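Local coordinates for protein extracellular serine protease (Aeromonas sobria, PDB 3WQB) that cleaves peptide bonds after paired basic residues, Lys-Lys or Lys-Arg, as a calcium-binding, kexin/furin-like subtilase and probable virulence factor attacking host plasma proteins, at residues A[178-182]-A[242-248]; A[303-307]-A[326-332]; A[436-441]-A[464-470]. The protein carries 1 engineered substitution. All blocks are in the same frame, centred on the assembly; numbering follows the deposited sequence.

Contact 1 (A[178-182]-A[242-248]); sequences YGMSV and ENSNLDP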
ATOM      1  N   TYR A 178      -2.127  -5.102   2.606  1.00  8.81           N
ATOM      2  CA  TYR A 178      -1.066  -5.958   2.085  1.00  8.97           C
ATOM      3  C   TYR A 178      -0.176  -5.208   1.104  1.00  9.19           C
ATOM      4  O   TYR A 178      -0.498  -4.098   0.687  1.00  9.40           O
ATOM      5  CB  TYR A 178      -1.647  -7.236   1.443  1.00  9.22           C
ATOM      6  CG  TYR A 178      -2.624  -6.993   0.313  1.00  9.97           C
ATOM      7  CD1 TYR A 178      -2.179  -6.613  -0.964  1.00  9.10           C
ATOM      8  CD2 TYR A 178      -3.991  -7.187   0.506  1.00 10.03           C
ATOM      9  CE1 TYR A 178      -3.076  -6.398  -2.010  1.00 11.45           C
ATOM     10  CE2 TYR A 178      -4.897  -6.981  -0.531  1.00 11.14           C
ATOM     11  CZ  TYR A 178      -4.432  -6.589  -1.784  1.00 11.54           C
ATOM     12  OH  TYR A 178      -5.319  -6.381  -2.811  1.00 13.58           O
ATOM     13  N   GLY A 179       0.961  -5.817   0.765  1.00  9.36           N
ATOM     14  CA  GLY A 179       1.872  -5.219  -0.186  1.00  9.87           C
ATOM     15  C   GLY A 179       2.981  -6.181  -0.545  1.00 10.58           C
ATOM     16  O   GLY A 179       3.070  -7.290   0.003  1.00 10.47           O
ATOM     17  N   MET A 180       3.830  -5.734  -1.461  1.00 11.01           N
ATOM     18  CA  MET A 180       4.916  -6.551  -1.963  1.00 12.46           C
ATOM     19  C   MET A 180       6.252  -5.862  -1.722  1.00 12.72           C
ATOM     20  O   MET A 180       6.509  -4.793  -2.271  1.00 14.88           O
ATOM     21  CB  MET A 180       4.712  -6.832  -3.452  1.00 13.43           C
ATOM     22  CG  MET A 180       5.701  -7.863  -3.997  1.00 16.60           C
ATOM     23  SD  MET A 180       5.431  -8.215  -5.730  1.00 24.66           S
ATOM     24  CE  MET A 180       5.899  -6.656  -6.403  1.00 19.82           C
ATOM     25  N   SER A 181       7.109  -6.480  -0.910  1.00 12.82           N
ATOM     26  CA  SER A 181       8.475  -5.988  -0.733  1.00 13.01           C
ATOM     27  C   SER A 181       9.335  -6.538  -1.858  1.00 13.43           C
ATOM     28  O   SER A 181       9.144  -7.676  -2.286  1.00 15.28           O
ATOM     29  CB  SER A 181       9.025  -6.390   0.631  1.00 12.84           C
ATOM     30  OG  SER A 181       8.268  -5.777   1.666  1.00 13.05           O
ATOM     31  N   VAL A 182      10.265  -5.723  -2.342  1.00 13.05           N
ATOM     32  CA  VAL A 182      11.085  -6.105  -3.493  1.00 13.18           C
ATOM     33  C   VAL A 182      12.538  -5.757  -3.261  1.00 13.11           C
ATOM     34  O   VAL A 182      12.844  -4.781  -2.568  1.00 13.38           O
ATOM     35  CB  VAL A 182      10.597  -5.431  -4.814  1.00 13.08           C
ATOM     36  CG1 VAL A 182       9.201  -5.896  -5.181  1.00 14.04           C
ATOM     37  CG2 VAL A 182      10.646  -3.909  -4.715  1.00 13.73           C
ATOM     38  N   GLU A 242      12.479   0.414   2.817  1.00 11.47           N
ATOM     39  CA  GLU A 242      11.403   0.355   1.837  1.00 11.66           C
ATOM     40  C   GLU A 242      10.760   1.720   1.640  1.00 11.76           C
ATOM     41  O   GLU A 242       9.999   2.193   2.480  1.00 12.46           O
ATOM     42  CB  GLU A 242      10.364  -0.660   2.283  1.00 11.72           C
ATOM     43  CG  GLU A 242       9.235  -0.876   1.315  1.00 12.53           C
ATOM     44  CD  GLU A 242       8.427  -2.066   1.702  1.00 13.33           C
ATOM     45  OE1 GLU A 242       8.762  -3.172   1.227  1.00 14.85           O
ATOM     46  OE2 GLU A 242       7.487  -1.905   2.507  1.00 14.66           O
ATOM     47  N   ASN A 243      11.101   2.361   0.531  1.00 11.02           N
ATOM     48  CA  ASN A 243      10.333   3.487   0.065  1.00 10.76           C
ATOM     49  C   ASN A 243       9.027   2.932  -0.489  1.00 10.51           C
ATOM     50  O   ASN A 243       9.029   1.900  -1.163  1.00 10.94           O
ATOM     51  CB  ASN A 243      11.121   4.229  -1.005  1.00 11.00           C
ATOM     52  CG  ASN A 243      10.443   5.489  -1.456  1.00  9.89           C
ATOM     53  OD1 ASN A 243       9.413   5.440  -2.127  1.00 11.74           O
ATOM     54  ND2 ASN A 243      11.023   6.631  -1.116  1.00 10.59           N
ATOM     55  N   SER A 244       7.911   3.588  -0.174  1.00 10.14           N
ATOM     56  CA  SER A 244       6.587   3.121  -0.594  1.00 10.12           C
ATOM     57  C   SER A 244       6.292   3.159  -2.102  1.00  9.97           C
ATOM     58  O   SER A 244       5.263   2.632  -2.546  1.00 10.59           O
ATOM     59  CB  SER A 244       5.508   3.864   0.198  1.00 10.22           C
ATOM     60  OG  SER A 244       5.645   5.264   0.082  1.00 10.23           O
ATOM     61  N   ASN A 245       7.180   3.779  -2.878  1.00  9.99           N
ATOM     62  CA  ASN A 245       7.098   3.716  -4.342  1.00 10.27           C
ATOM     63  C   ASN A 245       7.716   2.442  -4.938  1.00 10.53           C
ATOM     64  O   ASN A 245       7.614   2.215  -6.143  1.00 11.11           O
ATOM     65  CB  ASN A 245       7.738   4.957  -4.991  1.00 10.36           C
ATOM     66  CG  ASN A 245       6.733   6.065  -5.298  1.00 10.02           C
ATOM     67  OD1 ASN A 245       5.604   5.801  -5.687  1.00 10.66           O
ATOM     68  ND2 ASN A 245       7.170   7.316  -5.175  1.00 12.09           N
ATOM     69  N   LEU A 246       8.363   1.605  -4.121  1.00 10.14           N
ATOM     70  CA  LEU A 246       8.982   0.395  -4.680  1.00 10.99           C
ATOM     71  C   LEU A 246       7.977  -0.652  -5.154  1.00 11.30           C
ATOM     72  O   LEU A 246       8.197  -1.301  -6.175  1.00 12.48           O
ATOM     73  CB  LEU A 246       9.989  -0.237  -3.722  1.00 11.15           C
ATOM     74  CG  LEU A 246      11.238   0.573  -3.396  1.00 11.92           C
ATOM     75  CD1 LEU A 246      12.090  -0.173  -2.372  1.00 14.32           C
ATOM     76  CD2 LEU A 246      12.039   0.898  -4.656  1.00 15.42           C
ATOM     77  N   ASP A 247       6.878  -0.818  -4.427  1.00 11.76           N
ATOM     78  CA  ASP A 247       5.846  -1.769  -4.831  1.00 11.76           C
ATOM     79  C   ASP A 247       5.046  -1.117  -5.958  1.00 11.75           C
ATOM     80  O   ASP A 247       4.419  -0.080  -5.735  1.00 11.57           O
ATOM     81  CB  ASP A 247       4.953  -2.110  -3.631  1.00 12.24           C
ATOM     82  CG  ASP A 247       3.746  -2.973  -3.999  1.00 13.57           C
ATOM     83  OD1 ASP A 247       3.463  -3.193  -5.204  1.00 14.35           O
ATOM     84  OD2 ASP A 247       3.074  -3.432  -3.050  1.00 15.34           O
ATOM     85  N   PRO A 248       5.109  -1.689  -7.178  1.00 12.60           N
ATOM     86  CA  PRO A 248       4.453  -1.052  -8.333  1.00 12.48           C
ATOM     87  C   PRO A 248       2.971  -0.680  -8.137  1.00 12.09           C
ATOM     88  O   PRO A 248       2.514   0.333  -8.668  1.00 12.50           O
ATOM     89  CB  PRO A 248       4.622  -2.087  -9.458  1.00 13.08           C
ATOM     90  CG  PRO A 248       4.901  -3.377  -8.766  1.00 15.05           C
ATOM     91  CD  PRO A 248       5.671  -3.011  -7.534  1.00 12.50           C
TER
HETATM   92  O   HOH W   1       8.223  -2.607  -1.977  1.00 21.28           O
HETATM   93  O   HOH W   2       6.838  -3.966   4.100  1.00 11.96           O
HETATM   94  O   HOH W   3      10.638  -3.290  -0.740  1.00 14.26           O

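Contact 2 (A[303-307]-A[326-332]); sequences MGYNR and CDYNGVM. With CA (calcium ion), chain E.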
ATOM      1  N   MET A 303      -7.509 -20.047  18.837  1.00 13.10           N
ATOM      2  CA  MET A 303      -7.295 -19.412  17.534  1.00 12.43           C
ATOM      3  C   MET A 303      -6.967 -17.942  17.726  1.00 12.56           C
ATOM      4  O   MET A 303      -7.478 -17.296  18.640  1.00 13.09           O
ATOM      5  CB  MET A 303      -8.561 -19.516  16.675  1.00 12.46           C
ATOM      6  CG  MET A 303      -8.987 -20.948  16.334  1.00 12.88           C
ATOM      7  SD  MET A 303      -7.885 -21.782  15.174  1.00 13.20           S
ATOM      8  CE  MET A 303      -8.380 -21.011  13.640  1.00 13.05           C
ATOM      9  N   GLY A 304      -6.143 -17.414  16.830  1.00 12.09           N
ATOM     10  CA  GLY A 304      -5.932 -15.975  16.747  1.00 11.77           C
ATOM     11  C   GLY A 304      -4.671 -15.490  17.421  1.00 11.34           C
ATOM     12  O   GLY A 304      -3.864 -16.282  17.938  1.00 11.89           O
ATOM     13  N   TYR A 305      -4.494 -14.169  17.422  1.00 11.12           N
ATOM     14  CA  TYR A 305      -3.357 -13.557  18.115  1.00 11.71           C
ATOM     15  C   TYR A 305      -3.499 -13.631  19.642  1.00 12.01           C
ATOM     16  O   TYR A 305      -2.501 -13.540  20.361  1.00 12.48           O
ATOM     17  CB  TYR A 305      -3.178 -12.098  17.696  1.00 12.13           C
ATOM     18  CG  TYR A 305      -2.900 -11.854  16.232  1.00 12.82           C
ATOM     19  CD1 TYR A 305      -2.161 -12.759  15.468  1.00 13.83           C
ATOM     20  CD2 TYR A 305      -3.377 -10.698  15.607  1.00 12.90           C
ATOM     21  CE1 TYR A 305      -1.896 -12.519  14.126  1.00 14.20           C
ATOM     22  CE2 TYR A 305      -3.115 -10.448  14.263  1.00 13.22           C
ATOM     23  CZ  TYR A 305      -2.384 -11.361  13.525  1.00 14.29           C
ATOM     24  OH  TYR A 305      -2.125 -11.104  12.189  1.00 15.86           O
ATOM     25  N   ASN A 306      -4.731 -13.794  20.118  1.00 11.93           N
ATOM     26  CA  ASN A 306      -5.009 -14.042  21.521  1.00 11.99           C
ATOM     27  C   ASN A 306      -5.401 -15.514  21.644  1.00 12.12           C
ATOM     28  O   ASN A 306      -6.551 -15.899  21.399  1.00 12.46           O
ATOM     29  CB  ASN A 306      -6.105 -13.102  22.039  1.00 11.75           C
ATOM     30  CG  ASN A 306      -6.422 -13.310  23.510  1.00 11.51           C
ATOM     31  OD1 ASN A 306      -5.777 -14.101  24.199  1.00 13.26           O
ATOM     32  ND2 ASN A 306      -7.413 -12.576  24.004  1.00 12.90           N
ATOM     33  N   ARG A 307      -4.403 -16.335  21.963  1.00 13.14           N
ATOM     34  CA  ARG A 307      -4.605 -17.767  22.124  1.00 13.60           C
ATOM     35  C   ARG A 307      -3.592 -18.316  23.110  1.00 14.50           C
ATOM     36  O   ARG A 307      -2.498 -17.773  23.256  1.00 14.67           O
ATOM     37  CB  ARG A 307      -4.546 -18.503  20.774  1.00 13.74           C
ATOM     38  CG  ARG A 307      -3.171 -18.595  20.135  1.00 14.13           C
ATOM     39  CD  ARG A 307      -3.216 -19.370  18.831  1.00 14.75           C
ATOM     40  NE  ARG A 307      -1.877 -19.688  18.331  1.00 15.69           N
ATOM     41  CZ  ARG A 307      -1.189 -18.937  17.474  1.00 16.77           C
ATOM     42  NH1 ARG A 307      -1.704 -17.813  17.001  1.00 17.00           N
ATOM     43  NH2 ARG A 307       0.021 -19.312  17.077  1.00 18.16           N
ATOM     44  N   CYS A 326     -11.204 -15.140  24.672  1.00 15.48           N
ATOM     45  CA  CYS A 326     -10.093 -14.672  23.822  1.00 14.64           C
ATOM     46  C   CYS A 326     -10.573 -14.221  22.438  1.00 13.75           C
ATOM     47  O   CYS A 326      -9.969 -14.583  21.416  1.00 13.41           O
ATOM     48  CB  CYS A 326      -9.023 -15.762  23.673  1.00 14.94           C
ATOM     49  SG  CYS A 326      -8.326 -16.363  25.226  1.00 16.76           S
ATOM     50  N   ASP A 327     -11.659 -13.450  22.412  1.00 12.89           N
ATOM     51  CA  ASP A 327     -12.260 -13.001  21.161  1.00 12.56           C
ATOM     52  C   ASP A 327     -11.655 -11.696  20.647  1.00 11.99           C
ATOM     53  O   ASP A 327     -12.014 -11.252  19.555  1.00 11.35           O
ATOM     54  CB  ASP A 327     -13.776 -12.809  21.314  1.00 13.35           C
ATOM     55  CG  ASP A 327     -14.546 -14.116  21.431  1.00 14.77           C
ATOM     56  OD1 ASP A 327     -14.045 -15.188  21.022  1.00 15.45           O
ATOM     57  OD2 ASP A 327     -15.693 -14.049  21.921  1.00 19.30           O
ATOM     58  N   TYR A 328     -10.770 -11.080  21.438  1.00 11.46           N
ATOM     59  CA  TYR A 328     -10.161  -9.777  21.109  1.00 11.31           C
ATOM     60  C   TYR A 328      -8.657  -9.854  21.297  1.00 10.96           C
ATOM     61  O   TYR A 328      -8.158 -10.714  22.018  1.00 12.36           O
ATOM     62  CB  TYR A 328     -10.800  -8.647  21.958  1.00 11.65           C
ATOM     63  CG  TYR A 328     -12.285  -8.756  21.813  1.00 11.27           C
ATOM     64  CD1 TYR A 328     -12.923  -8.248  20.689  1.00 12.11           C
ATOM     65  CD2 TYR A 328     -13.044  -9.501  22.725  1.00 11.94           C
ATOM     66  CE1 TYR A 328     -14.279  -8.419  20.488  1.00 13.07           C
ATOM     67  CE2 TYR A 328     -14.407  -9.685  22.537  1.00 12.82           C
ATOM     68  CZ  TYR A 328     -15.019  -9.146  21.410  1.00 13.23           C
ATOM     69  OH  TYR A 328     -16.358  -9.324  21.193  1.00 15.09           O
ATOM     70  N   ASN A 329      -7.922  -8.997  20.602  1.00 10.41           N
ATOM     71  CA  ASN A 329      -6.473  -8.940  20.804  1.00  9.89           C
ATOM     72  C   ASN A 329      -6.028  -7.480  20.905  1.00 10.35           C
ATOM     73  O   ASN A 329      -6.784  -6.582  20.534  1.00 11.40           O
ATOM     74  CB  ASN A 329      -5.704  -9.723  19.712  1.00 10.58           C
ATOM     75  CG  ASN A 329      -5.673  -9.010  18.352  1.00 11.32           C
ATOM     76  OD1 ASN A 329      -5.033  -7.965  18.200  1.00 12.51           O
ATOM     77  ND2 ASN A 329      -6.314  -9.615  17.347  1.00 12.32           N
ATOM     78  N   GLY A 330      -4.828  -7.257  21.431  1.00 10.49           N
ATOM     79  CA  GLY A 330      -4.292  -5.903  21.587  1.00 10.93           C
ATOM     80  C   GLY A 330      -2.994  -5.691  20.835  1.00 10.76           C
ATOM     81  O   GLY A 330      -2.258  -4.732  21.104  1.00 11.41           O
ATOM     82  N   VAL A 331      -2.691  -6.591  19.903  1.00 10.69           N
ATOM     83  CA  VAL A 331      -1.393  -6.578  19.222  1.00 11.30           C
ATOM     84  C   VAL A 331      -1.476  -6.299  17.723  1.00 10.99           C
ATOM     85  O   VAL A 331      -0.447  -6.215  17.055  1.00 11.82           O
ATOM     86  CB  VAL A 331      -0.603  -7.887  19.462  1.00 11.32           C
ATOM     87  CG1 VAL A 331      -0.312  -8.076  20.946  1.00 12.82           C
ATOM     88  CG2 VAL A 331      -1.346  -9.088  18.874  1.00 12.23           C
ATOM     89  N   MET A 332      -2.687  -6.151  17.188  1.00 10.75           N
ATOM     90  CA  MET A 332      -2.810  -5.813  15.775  1.00 10.41           C
ATOM     91  C   MET A 332      -2.135  -4.474  15.509  1.00 10.19           C
ATOM     92  O   MET A 332      -2.251  -3.554  16.302  1.00 10.72           O
ATOM     93  CB  MET A 332      -4.278  -5.798  15.352  1.00 10.77           C
ATOM     94  CG  MET A 332      -4.520  -5.483  13.892  1.00 11.25           C
ATOM     95  SD  MET A 332      -3.617  -6.579  12.786  1.00 11.19           S
ATOM     96  CE  MET A 332      -4.098  -5.889  11.211  1.00 13.84           C
TER
HETATM   97 CA    CA E 903      -8.577 -15.822  19.960  1.00 15.66          CA

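Contact 3 (A[436-441]-A[464-470]); sequences VQLPWQ and TRIATPL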
ATOM      1  N   VAL A 436      -9.074  14.389 -15.316  1.00 12.70           N
ATOM      2  CA  VAL A 436      -8.376  14.397 -16.588  1.00 12.94           C
ATOM      3  C   VAL A 436      -7.051  13.678 -16.378  1.00 12.58           C
ATOM      4  O   VAL A 436      -6.271  14.012 -15.476  1.00 12.77           O
ATOM      5  CB  VAL A 436      -8.107  15.842 -17.065  1.00 12.99           C
ATOM      6  CG1 VAL A 436      -7.250  15.845 -18.325  1.00 13.95           C
ATOM      7  CG2 VAL A 436      -9.422  16.576 -17.314  1.00 13.87           C
ATOM      8  N   GLN A 437      -6.814  12.666 -17.202  1.00 12.42           N
ATOM      9  CA  GLN A 437      -5.547  11.949 -17.210  1.00 13.40           C
ATOM     10  C   GLN A 437      -4.821  12.334 -18.491  1.00 13.90           C
ATOM     11  O   GLN A 437      -5.181  11.875 -19.592  1.00 15.17           O
ATOM     12  CB  GLN A 437      -5.801  10.444 -17.159  1.00 13.73           C
ATOM     13  CG  GLN A 437      -6.582  10.016 -15.934  1.00 13.66           C
ATOM     14  CD  GLN A 437      -6.925   8.552 -15.954  1.00 14.50           C
ATOM     15  OE1 GLN A 437      -6.037   7.706 -15.889  1.00 17.09           O
ATOM     16  NE2 GLN A 437      -8.212   8.242 -16.043  1.00 15.94           N
ATOM     17  N   LEU A 438      -3.817  13.197 -18.361  1.00 14.22           N
ATOM     18  CA  LEU A 438      -3.105  13.664 -19.538  1.00 14.81           C
ATOM     19  C   LEU A 438      -2.350  12.507 -20.176  1.00 15.59           C
ATOM     20  O   LEU A 438      -1.912  11.592 -19.481  1.00 16.13           O
ATOM     21  CB  LEU A 438      -2.145  14.814 -19.202  1.00 14.99           C
ATOM     22  CG  LEU A 438      -2.754  16.146 -18.764  1.00 15.55           C
ATOM     23  CD1 LEU A 438      -1.661  17.169 -18.530  1.00 17.06           C
ATOM     24  CD2 LEU A 438      -3.747  16.676 -19.795  1.00 16.40           C
ATOM     25  N   PRO A 439      -2.201  12.534 -21.509  1.00 15.77           N
ATOM     26  CA  PRO A 439      -1.407  11.492 -22.147  1.00 16.00           C
ATOM     27  C   PRO A 439       0.011  11.452 -21.569  1.00 15.83           C
ATOM     28  O   PRO A 439       0.575  12.499 -21.237  1.00 16.29           O
ATOM     29  CB  PRO A 439      -1.369  11.929 -23.615  1.00 16.32           C
ATOM     30  CG  PRO A 439      -2.573  12.787 -23.789  1.00 16.84           C
ATOM     31  CD  PRO A 439      -2.759  13.490 -22.482  1.00 15.99           C
ATOM     32  N   TRP A 440       0.556  10.249 -21.432  1.00 15.45           N
ATOM     33  CA  TRP A 440       1.958  10.080 -21.064  1.00 15.19           C
ATOM     34  C   TRP A 440       2.822  10.859 -22.054  1.00 15.30           C
ATOM     35  O   TRP A 440       2.572  10.830 -23.272  1.00 16.11           O
ATOM     36  CB  TRP A 440       2.356   8.607 -21.118  1.00 15.18           C
ATOM     37  CG  TRP A 440       1.889   7.758 -19.977  1.00 15.46           C
ATOM     38  CD1 TRP A 440       0.820   6.913 -19.972  1.00 17.14           C
ATOM     39  CD2 TRP A 440       2.500   7.640 -18.682  1.00 15.14           C
ATOM     40  NE1 TRP A 440       0.713   6.290 -18.756  1.00 17.61           N
ATOM     41  CE2 TRP A 440       1.738   6.709 -17.946  1.00 15.99           C
ATOM     42  CE3 TRP A 440       3.607   8.242 -18.070  1.00 14.86           C
ATOM     43  CZ2 TRP A 440       2.045   6.365 -16.624  1.00 16.31           C
ATOM     44  CZ3 TRP A 440       3.923   7.891 -16.763  1.00 15.55           C
ATOM     45  CH2 TRP A 440       3.144   6.963 -16.054  1.00 15.29           C
ATOM     46  N   GLN A 441       3.798  11.588 -21.521  1.00 14.89           N
ATOM     47  CA  GLN A 441       4.812  12.250 -22.324  1.00 14.82           C
ATOM     48  C   GLN A 441       6.131  11.556 -22.057  1.00 14.64           C
ATOM     49  O   GLN A 441       6.622  11.562 -20.920  1.00 14.73           O
ATOM     50  CB  GLN A 441       4.925  13.733 -21.973  1.00 15.52           C
ATOM     51  CG  GLN A 441       3.756  14.535 -22.450  1.00 17.27           C
ATOM     52  CD  GLN A 441       3.976  16.035 -22.416  1.00 17.86           C
ATOM     53  OE1 GLN A 441       5.086  16.549 -22.171  1.00 19.59           O
ATOM     54  NE2 GLN A 441       2.909  16.756 -22.672  1.00 18.96           N
ATOM     55  N   THR A 464      10.635  18.272 -19.380  1.00 12.33           N
ATOM     56  CA  THR A 464       9.562  18.266 -20.373  1.00 12.73           C
ATOM     57  C   THR A 464       8.548  19.349 -20.032  1.00 12.68           C
ATOM     58  O   THR A 464       8.360  19.693 -18.863  1.00 12.55           O
ATOM     59  CB  THR A 464       8.882  16.872 -20.479  1.00 12.70           C
ATOM     60  OG1 THR A 464       8.022  16.824 -21.626  1.00 14.59           O
ATOM     61  CG2 THR A 464       8.067  16.541 -19.233  1.00 13.67           C
ATOM     62  N   ARG A 465       7.891  19.885 -21.049  1.00 12.43           N
ATOM     63  CA  ARG A 465       6.845  20.875 -20.840  1.00 12.48           C
ATOM     64  C   ARG A 465       5.464  20.245 -20.927  1.00 12.73           C
ATOM     65  O   ARG A 465       5.166  19.492 -21.856  1.00 13.58           O
ATOM     66  CB  ARG A 465       6.945  22.010 -21.865  1.00 12.47           C
ATOM     67  CG  ARG A 465       5.940  23.119 -21.610  1.00 13.17           C
ATOM     68  CD  ARG A 465       6.189  24.344 -22.471  1.00 14.02           C
ATOM     69  NE  ARG A 465       5.218  25.399 -22.168  1.00 15.24           N
ATOM     70  CZ  ARG A 465       4.047  25.573 -22.777  1.00 15.97           C
ATOM     71  NH1 ARG A 465       3.656  24.767 -23.760  1.00 16.98           N
ATOM     72  NH2 ARG A 465       3.255  26.566 -22.390  1.00 17.11           N
ATOM     73  N   ILE A 466       4.626  20.564 -19.946  1.00 12.52           N
ATOM     74  CA  ILE A 466       3.203  20.246 -20.017  1.00 13.56           C
ATOM     75  C   ILE A 466       2.472  21.512 -20.468  1.00 14.21           C
ATOM     76  O   ILE A 466       2.537  22.548 -19.797  1.00 14.44           O
ATOM     77  CB  ILE A 466       2.668  19.742 -18.641  1.00 13.24           C
ATOM     78  CG1 ILE A 466       3.323  18.403 -18.242  1.00 14.49           C
ATOM     79  CG2 ILE A 466       1.133  19.679 -18.629  1.00 13.61           C
ATOM     80  CD1 ILE A 466       2.923  17.196 -19.076  1.00 15.79           C
ATOM     81  N   ALA A 467       1.789  21.435 -21.609  1.00 15.55           N
ATOM     82  CA  ALA A 467       1.156  22.618 -22.197  1.00 17.46           C
ATOM     83  C   ALA A 467      -0.218  22.914 -21.619  1.00 18.92           C
ATOM     84  O   ALA A 467      -0.627  24.077 -21.547  1.00 19.86           O
ATOM     85  CB  ALA A 467       1.059  22.466 -23.711  1.00 17.28           C
ATOM     86  N   THR A 468      -0.914  21.853 -21.211  1.00 20.21           N
ATOM     87  CA  THR A 468      -2.321  21.924 -20.818  1.00 21.47           C
ATOM     88  C   THR A 468      -2.461  22.623 -19.478  1.00 21.72           C
ATOM     89  O   THR A 468      -1.769  22.262 -18.511  1.00 21.93           O
ATOM     90  CB  THR A 468      -2.964  20.508 -20.726  1.00 21.69           C
ATOM     91  OG1 THR A 468      -2.694  19.781 -21.930  1.00 22.62           O
ATOM     92  CG2 THR A 468      -4.477  20.590 -20.535  1.00 22.40           C
ATOM     93  N   PRO A 469      -3.354  23.628 -19.408  1.00 21.94           N
ATOM     94  CA  PRO A 469      -3.695  24.127 -18.094  1.00 21.54           C
ATOM     95  C   PRO A 469      -4.474  23.033 -17.380  1.00 20.85           C
ATOM     96  O   PRO A 469      -5.474  22.523 -17.900  1.00 22.29           O
ATOM     97  CB  PRO A 469      -4.575  25.352 -18.388  1.00 21.40           C
ATOM     98  CG  PRO A 469      -5.151  25.102 -19.729  1.00 22.40           C
ATOM     99  CD  PRO A 469      -4.121  24.299 -20.479  1.00 21.94           C
ATOM    100  N   LEU A 470      -3.956  22.623 -16.233  1.00 18.99           N
ATOM    101  CA  LEU A 470      -4.633  21.647 -15.391  1.00 16.91           C
ATOM    102  C   LEU A 470      -4.224  21.876 -13.955  1.00 15.83           C
ATOM    103  O   LEU A 470      -3.072  22.216 -13.688  1.00 16.15           O
ATOM    104  CB  LEU A 470      -4.252  20.221 -15.806  1.00 17.47           C
ATOM    105  CG  LEU A 470      -5.268  19.120 -15.509  1.00 16.89           C
ATOM    106  CD1 LEU A 470      -6.492  19.277 -16.411  1.00 16.82           C
ATOM    107  CD2 LEU A 470      -4.659  17.731 -15.689  1.00 17.28           C
TER

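Contact 1 (A[178-182]-A[242-248])
Two carboxylates of 242-248 accept from two donors of 178-182. Met180 N donates to Asp247 OD2 at 2.9 Å, and the other oxygen, OD1, accepts from the backbone of Ser249. Ser181 OG gives its proton to Glu242 OE1 at 2.7 Å, while Glu242 OE2 has Ser272 and, at 2.7 Å, water 2. Water 1 lies 2.8 Å from Met180 O; water 3 accepts from Val182 N at 2.9 Å and lies 2.7 Å from Glu242 OE1. A type I turn from Asn243 to Leu246 is closed by Leu246 N to Asn243 O, 3.0 Å, and overlaid by an Asx turn, Asn245 N to Asn243 OD1, 2.9 Å. Apolar contact is thin, as at Val182 CG2 to Leu246 CB, 3.9 Å. Tyr178 and Gly179 pair antiparallel with a strand of the ORF2 chaperone, and a polar ORF2 side chain hydrogen-bonds Ser181 N. This is consistent with the substrate-binding segment of subtilases, at the C-terminal end of a central strand, where peptides pair antiparallel.

Contact 2 (A[303-307]-A[326-332])
Start at Cys326, whose carbonyl points into the loop: its O binds the calcium ion CA at 2.4 Å, beside Met303 O at 2.3 Å and Asn306 O at 2.5 Å. Asp297, Leu298 and Gly300 complete the six ligands, and the Cys326-Cys301 disulfide ties this residue to the same metal-binding loop. At Tyr328 the chain becomes a strand paired with 293-296. Its CA-to-CB bond points away from 303-307 and the side chain touches Asp87 of another calcium site, but Tyr328 O accepts from Asn306 ND2 at 2.8 Å, so Asn306 serves the metal with its backbone and the strand with its amide. This is a calcium-binding loop of the subtilase domain, its ligands here mostly carbonyl oxygens. Asn329 ND2 has its main polar partner in Ser118, while OD1 accepts from Val331 N (3.2 Å) in an Asx turn and from Met332 N (3.1 Å) as the chain turns its corner. Val331 CG2 then meets Tyr305 CB at 3.7 Å, and Met332 SD sits at the Tyr305 ring edge, 4.2 Å from CE2.

Contact 3 (A[436-441]-A[464-470])
Here the P-domain's β-sandwich closes one of its edges: strand 436-444 belongs to one antiparallel sheet, 460-466 to the other, and the segments face each other with antiparallel register. Their backbones stay well apart (Leu438 CA to Thr468 CA, 8.4 Å), so side chains bridge the gap and no backbone ladder forms. Backbone pairing goes sideways instead, from Val436, Leu438 and Gln441 to strand 583-595, and from Thr464 and Ile466 to 545-553. Leu438, in its mt rotamer, gives up the most surface (87 Å²) and reaches Ile466, Thr468 and Leu470. Leu470 answers as tp, which brings CD1 to 3.9 Å from Val436 CB and CD2 to 3.9 Å from Leu438 CG. The CA-to-CB bond of Ile466 runs sideways, yet its mm conformation carries the end of the chain back toward 436-441. Gln441, m then t, extends toward Thr464 and Ile466. The closest apolar pair is Leu438 CD1 to Ile466 CG2, 3.8 Å.

In the fold
Contacts 1 and 2 both belong to the subtilisin domain, contact 3 to the P-domain, about 50 Å from contact 2 between centres and on the opposite side of the chain's centre. The first two are buried: contact 1 near the middle of the chain, joined by hydrogen-bonded carboxylates and waters; contact 2 farther out, held by shared metal ligands and an amide hydrogen bond, with a disulfide to the neighbouring loop. Contact 3, only partly buried, relies chiefly on aliphatic packing. His115, predicted to be catalytic, lies near both buried contacts: Tyr305 touches it, and Gly179 lies about 9 Å from its side chain. Strand 527-535 touches 242-248 while belonging to the same P-domain sheet as 436-444.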